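Local coordinates for protein glycoside Hydrolase (Bacteroides uniformis, PDB 5T99) that probably hydrolyses beta-galactosidic linkages as a family 2 glycoside hydrolase of an agarose-degrading pathway, and binds the inhibitor D-galacto-isofagomine in its active site, at residues 160-164 with 557-561. Residues are numbered along the deposited sequence; the frame is centred on the assembly and turned at random.
With GIF (D-galacto-isofagomine), chain C.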
# COMPACT_ATOMS: atom_id res chain seq x y z
N SER A 160 -17.22 2.89 6.49
CA SER A 160 -16.07 2.09 6.07
C SER A 160 -16.10 0.70 6.71
O SER A 160 -16.35 0.59 7.89
CB SER A 160 -14.77 2.79 6.44
OG SER A 160 -13.68 2.11 5.88
N ARG A 161 -15.84 -0.34 5.92
CA ARG A 161 -15.75 -1.72 6.44
C ARG A 161 -14.37 -2.04 7.03
O ARG A 161 -14.19 -3.09 7.63
CB ARG A 161 -16.06 -2.74 5.34
CG ARG A 161 -17.40 -2.53 4.67
CD ARG A 161 -17.74 -3.66 3.71
NE ARG A 161 -16.79 -3.79 2.60
CZ ARG A 161 -15.77 -4.66 2.54
NH1 ARG A 161 -14.99 -4.67 1.47
NH2 ARG A 161 -15.52 -5.52 3.52
N TRP A 162 -13.40 -1.16 6.83
CA TRP A 162 -12.05 -1.31 7.40
C TRP A 162 -11.66 0.02 8.02
O TRP A 162 -12.36 1.01 7.85
CB TRP A 162 -11.05 -1.70 6.31
CG TRP A 162 -10.96 -0.71 5.18
CD1 TRP A 162 -10.10 0.34 5.08
CD2 TRP A 162 -11.79 -0.66 4.03
NE1 TRP A 162 -10.34 1.04 3.92
CE2 TRP A 162 -11.37 0.44 3.25
CE3 TRP A 162 -12.84 -1.45 3.55
CZ2 TRP A 162 -11.96 0.78 2.03
CZ3 TRP A 162 -13.43 -1.12 2.33
CH2 TRP A 162 -12.98 -0.02 1.59
N TYR A 163 -10.53 0.04 8.73
CA TYR A 163 -10.04 1.26 9.36
C TYR A 163 -9.66 2.29 8.29
O TYR A 163 -8.73 2.05 7.51
CB TYR A 163 -8.81 0.96 10.23
CG TYR A 163 -8.18 2.17 10.86
CD1 TYR A 163 -8.72 2.72 12.00
CD2 TYR A 163 -7.04 2.75 10.31
CE1 TYR A 163 -8.15 3.84 12.60
CE2 TYR A 163 -6.46 3.87 10.90
CZ TYR A 163 -7.03 4.40 12.06
OH TYR A 163 -6.50 5.50 12.69
N PRO A 164 -10.36 3.44 8.27
CA PRO A 164 -10.05 4.48 7.29
C PRO A 164 -9.03 5.52 7.75
O PRO A 164 -8.44 6.21 6.91
CB PRO A 164 -11.40 5.17 7.10
CG PRO A 164 -12.06 5.05 8.43
CD PRO A 164 -11.53 3.79 9.08
N ASP A 557 -1.45 -7.70 7.84
CA ASP A 557 -2.65 -7.40 8.62
C ASP A 557 -2.92 -5.90 8.56
O ASP A 557 -2.01 -5.09 8.29
CB ASP A 557 -2.53 -7.86 10.09
CG ASP A 557 -2.80 -9.33 10.28
OD1 ASP A 557 -3.72 -9.87 9.63
OD2 ASP A 557 -2.09 -9.96 11.10
N TYR A 558 -4.17 -5.56 8.82
CA TYR A 558 -4.65 -4.17 8.76
C TYR A 558 -5.63 -3.93 9.91
O TYR A 558 -6.16 -4.86 10.48
CB TYR A 558 -5.35 -3.92 7.41
CG TYR A 558 -6.48 -4.88 7.13
CD1 TYR A 558 -7.79 -4.60 7.53
CD2 TYR A 558 -6.24 -6.09 6.49
CE1 TYR A 558 -8.83 -5.49 7.27
CE2 TYR A 558 -7.27 -6.98 6.23
CZ TYR A 558 -8.56 -6.67 6.62
OH TYR A 558 -9.58 -7.56 6.37
N LEU A 559 -5.85 -2.66 10.21
CA LEU A 559 -6.76 -2.25 11.27
C LEU A 559 -8.21 -2.34 10.80
O LEU A 559 -8.50 -2.04 9.65
CB LEU A 559 -6.43 -0.82 11.69
CG LEU A 559 -5.09 -0.63 12.43
CD1 LEU A 559 -4.63 0.81 12.36
CD2 LEU A 559 -5.20 -1.07 13.88
N GLY A 560 -9.10 -2.76 11.71
CA GLY A 560 -10.52 -3.03 11.40
C GLY A 560 -11.47 -1.92 11.83
O GLY A 560 -11.14 -1.11 12.71
N GLU A 561 -12.66 -1.90 11.20
CA GLU A 561 -13.78 -0.99 11.54
C GLU A 561 -13.45 0.51 11.47
O GLU A 561 -12.85 1.09 12.39
CB GLU A 561 -14.38 -1.34 12.92
CG GLU A 561 -14.50 -2.83 13.23
CD GLU A 561 -15.20 -3.63 12.14
OE1 GLU A 561 -14.81 -4.81 11.93
OE2 GLU A 561 -16.13 -3.11 11.49
C GIF C . -13.52 -8.07 0.73
N GIF C . -13.62 -9.52 0.63
O GIF C . -12.53 -12.08 4.04
C1 GIF C . -12.46 -7.70 1.75
O1 GIF C . -13.87 -8.04 3.67
C2 GIF C . -12.64 -8.45 3.06
O2 GIF C . -12.53 -6.29 1.99
C3 GIF C . -12.67 -9.96 2.84
C4 GIF C . -13.74 -10.34 1.82
C5 GIF C . -12.90 -10.70 4.16
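In this family 2 glycoside hydrolase, a loop of the sugar-binding domain reaches into the mouth of the catalytic barrel, where residues 160-164 meet residues 557-561, a loop that follows barrel strand 549-552. Tyr163 and Leu559 join the two. The backbone N of Tyr163 donates to Leu559 O at 3.0 Å, approaching from above the carbonyl plane. Beside this bond the two side chains run the same way, with CB of Tyr163 only 3.3 Å from CB of Leu559. Leu559 CD1 then lies over one face of the Tyr163 ring, 4.0 Å from its centroid, a CH-pi contact offset toward the rim; the phenol hydroxyl is hydrogen-bonded to Asp62. Closer to the ligand, Trp162 CB approaches the Tyr558 ring obliquely, a loose contact 4.5 Å from CE1, and both rings pack on His315, stacked and edge-to-face respectively. Ser160 OG donates to Trp162 O at 2.6 Å, tying the loop to itself. The Arg161 side chain extends from this loop to galacto-isofagomine. A bend at chi3 (-62°) turns its guanidinium toward the ligand, and Asp373 holds NE in a salt bridge. The guanidinium meets the ligand edge-on: NH1 donates to O2 and NH2 to O1, each at 3.0 Å, with a weak third bond from NH2 to O2.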